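Local coordinates for protein APL1 (PDB 3O6N) that probably pairs with the leucine-rich repeat protein LRIM1 in a complex that regulates complement-like immunity in the mosquito Anopheles gambiae, at residues Ile263-His266 / Pro267-Met271. Sequence-based numbering, arbitrary orientation.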
ATOM      1  N   ILE A 263      18.576  15.978  -1.605  1.00 19.90           N
ATOM      2  CA  ILE A 263      18.432  15.012  -2.681  1.00 20.58           C
ATOM      3  C   ILE A 263      19.582  15.197  -3.667  1.00 27.04           C
ATOM      4  O   ILE A 263      19.747  16.272  -4.246  1.00 25.64           O
ATOM      5  CB  ILE A 263      17.087  15.169  -3.419  1.00 18.37           C
ATOM      6  CG1 ILE A 263      15.923  14.716  -2.528  1.00 18.71           C
ATOM      7  CG2 ILE A 263      17.095  14.371  -4.718  1.00 19.77           C
ATOM      8  CD1 ILE A 263      15.914  13.211  -2.241  1.00 22.46           C
ATOM      9  N   MET A 264      20.387  14.152  -3.830  1.00 21.09           N
ATOM     10  CA  MET A 264      21.503  14.162  -4.770  1.00 21.58           C
ATOM     11  C   MET A 264      21.240  13.157  -5.881  1.00 21.17           C
ATOM     12  O   MET A 264      20.408  12.269  -5.733  1.00 18.91           O
ATOM     13  CB  MET A 264      22.812  13.798  -4.063  1.00 25.29           C
ATOM     14  CG  MET A 264      23.315  14.842  -3.083  1.00 33.12           C
ATOM     15  SD  MET A 264      23.977  16.310  -3.899  1.00 38.25           S
ATOM     16  CE  MET A 264      24.439  17.301  -2.479  1.00 81.02           C
ATOM     17  N   TYR A 265      21.969  13.281  -6.984  1.00 19.89           N
ATOM     18  CA  TYR A 265      21.741  12.414  -8.131  1.00 18.48           C
ATOM     19  C   TYR A 265      22.313  11.007  -7.926  1.00 19.35           C
ATOM     20  O   TYR A 265      21.891  10.055  -8.580  1.00 18.47           O
ATOM     21  CB  TYR A 265      22.340  13.045  -9.388  1.00 20.56           C
ATOM     22  CG  TYR A 265      23.835  13.265  -9.302  1.00 23.05           C
ATOM     23  CD1 TYR A 265      24.727  12.236  -9.582  1.00 23.50           C
ATOM     24  CD2 TYR A 265      24.356  14.503  -8.943  1.00 24.62           C
ATOM     25  CE1 TYR A 265      26.096  12.436  -9.505  1.00 26.07           C
ATOM     26  CE2 TYR A 265      25.722  14.710  -8.865  1.00 23.71           C
ATOM     27  CZ  TYR A 265      26.584  13.677  -9.145  1.00 30.23           C
ATOM     28  OH  TYR A 265      27.939  13.891  -9.065  1.00 34.41           O
ATOM     29  N   HIS A 266      23.262  10.877  -7.008  1.00 21.39           N
ATOM     30  CA  HIS A 266      23.995   9.617  -6.850  1.00 21.85           C
ATOM     31  C   HIS A 266      23.120   8.365  -6.712  1.00 21.79           C
ATOM     32  O   HIS A 266      23.344   7.383  -7.414  1.00 21.55           O
ATOM     33  CB  HIS A 266      25.004   9.711  -5.702  1.00 23.33           C
ATOM     34  CG  HIS A 266      26.061  10.745  -5.920  1.00 28.83           C
ATOM     35  ND1 HIS A 266      25.989  12.012  -5.380  1.00 33.92           N
ATOM     36  CD2 HIS A 266      27.207  10.709  -6.641  1.00 31.81           C
ATOM     37  CE1 HIS A 266      27.052  12.705  -5.749  1.00 35.45           C
ATOM     38  NE2 HIS A 266      27.806  11.938  -6.514  1.00 37.11           N
ATOM     39  N   PRO A 267      22.119   8.396  -5.819  1.00 21.95           N
ATOM     40  CA  PRO A 267      21.296   7.201  -5.597  1.00 23.46           C
ATOM     41  C   PRO A 267      20.437   6.814  -6.802  1.00 21.25           C
ATOM     42  O   PRO A 267      19.896   5.710  -6.818  1.00 18.48           O
ATOM     43  CB  PRO A 267      20.389   7.612  -4.433  1.00 25.48           C
ATOM     44  CG  PRO A 267      21.089   8.749  -3.775  1.00 25.25           C
ATOM     45  CD  PRO A 267      21.774   9.480  -4.884  1.00 22.13           C
ATOM     46  N   PHE A 268      20.316   7.704  -7.785  1.00 18.20           N
ATOM     47  CA  PHE A 268      19.413   7.489  -8.913  1.00 14.83           C
ATOM     48  C   PHE A 268      20.119   7.093 -10.211  1.00 14.96           C
ATOM     49  O   PHE A 268      19.464   6.867 -11.225  1.00 19.80           O
ATOM     50  CB  PHE A 268      18.569   8.755  -9.160  1.00 20.00           C
ATOM     51  CG  PHE A 268      17.740   9.174  -7.973  1.00 20.40           C
ATOM     52  CD1 PHE A 268      16.471   8.653  -7.781  1.00 17.26           C
ATOM     53  CD2 PHE A 268      18.232  10.078  -7.047  1.00 18.52           C
ATOM     54  CE1 PHE A 268      15.706   9.028  -6.691  1.00 16.41           C
ATOM     55  CE2 PHE A 268      17.472  10.460  -5.952  1.00 16.69           C
ATOM     56  CZ  PHE A 268      16.205   9.931  -5.775  1.00 14.16           C
ATOM     57  N   VAL A 269      21.446   7.004 -10.184  1.00 21.54           N
ATOM     58  CA  VAL A 269      22.210   6.794 -11.413  1.00 25.72           C
ATOM     59  C   VAL A 269      21.927   5.454 -12.091  1.00 27.93           C
ATOM     60  O   VAL A 269      22.217   5.278 -13.276  1.00 26.42           O
ATOM     61  CB  VAL A 269      23.737   6.922 -11.184  1.00 27.52           C
ATOM     62  CG1 VAL A 269      24.083   8.302 -10.643  1.00 28.07           C
ATOM     63  CG2 VAL A 269      24.230   5.829 -10.250  1.00 28.29           C
ATOM     64  N   LYS A 270      21.373   4.508 -11.339  1.00 23.11           N
ATOM     65  CA  LYS A 270      21.088   3.183 -11.882  1.00 24.77           C
ATOM     66  C   LYS A 270      19.633   3.045 -12.309  1.00 24.16           C
ATOM     67  O   LYS A 270      19.217   1.986 -12.783  1.00 21.07           O
ATOM     68  CB  LYS A 270      21.432   2.088 -10.867  1.00 28.96           C
ATOM     69  CG  LYS A 270      22.888   2.065 -10.441  1.00 33.48           C
ATOM     70  CD  LYS A 270      23.816   2.006 -11.637  1.00 43.52           C
ATOM     71  CE  LYS A 270      25.273   1.975 -11.197  1.00 53.02           C
ATOM     72  NZ  LYS A 270      26.205   2.359 -12.298  1.00 54.66           N
ATOM     73  N   MET A 271      18.859   4.111 -12.130  1.00 20.40           N
ATOM     74  CA  MET A 271      17.451   4.099 -12.510  1.00 21.46           C
ATOM     75  C   MET A 271      17.318   4.034 -14.028  1.00 27.99           C
ATOM     76  O   MET A 271      17.786   4.921 -14.738  1.00 30.17           O
ATOM     77  CB  MET A 271      16.739   5.346 -11.984  1.00 19.42           C
ATOM     78  CG  MET A 271      16.781   5.509 -10.470  1.00 18.90           C
ATOM     79  SD  MET A 271      15.628   4.406  -9.641  1.00 22.78           S
ATOM     80  CE  MET A 271      15.923   4.785  -7.915  1.00 17.11           C
TER
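F268 has its CG anti to its own carbonyl carbon (chi1 -59°), which brings its CD2-CE2 edge to the M264 carbonyl and to I263. I263 CG2 lies anti to the backbone N and reaches F268 CE2 at 4.1 Å. The two side chains cross at about a right angle, and the methyl comes to the ring obliquely. M264 O sits at the ring edge, in its plane, 3.4 Å from F268 CD2. Y265 O lies near the same edge, farther off. Y265 O also accepts a hydrogen bond from F268 N at 2.9 Å. The N-H points fairly well at the oxygen (153°), but the donor stands above the carbonyl plane. One residue on, V269 N gives a weak, long bond to H266 O at 3.4 Å. P267 has no N-H to give. P267 CD lies 3.2 Å from M264 O. V269 CG1 meets the edge of the Y265 ring at CD1, 4.1 Å away. Within 263-266, H266 ND1 lies over the centre of one face of the Y265 ring. H266 is exposed. I263 is also bonded through its backbone to A286 and N288 in strand 286-288, and I279 touches its side chain. Here a short strand passes through a 3-10 turn into a type I turn from F268 to M271. This is the convex side of a leucine-rich repeat coil, where the chain turns back toward the next parallel strand, 276-278, with I263 and F268 buried in the core of the solenoid.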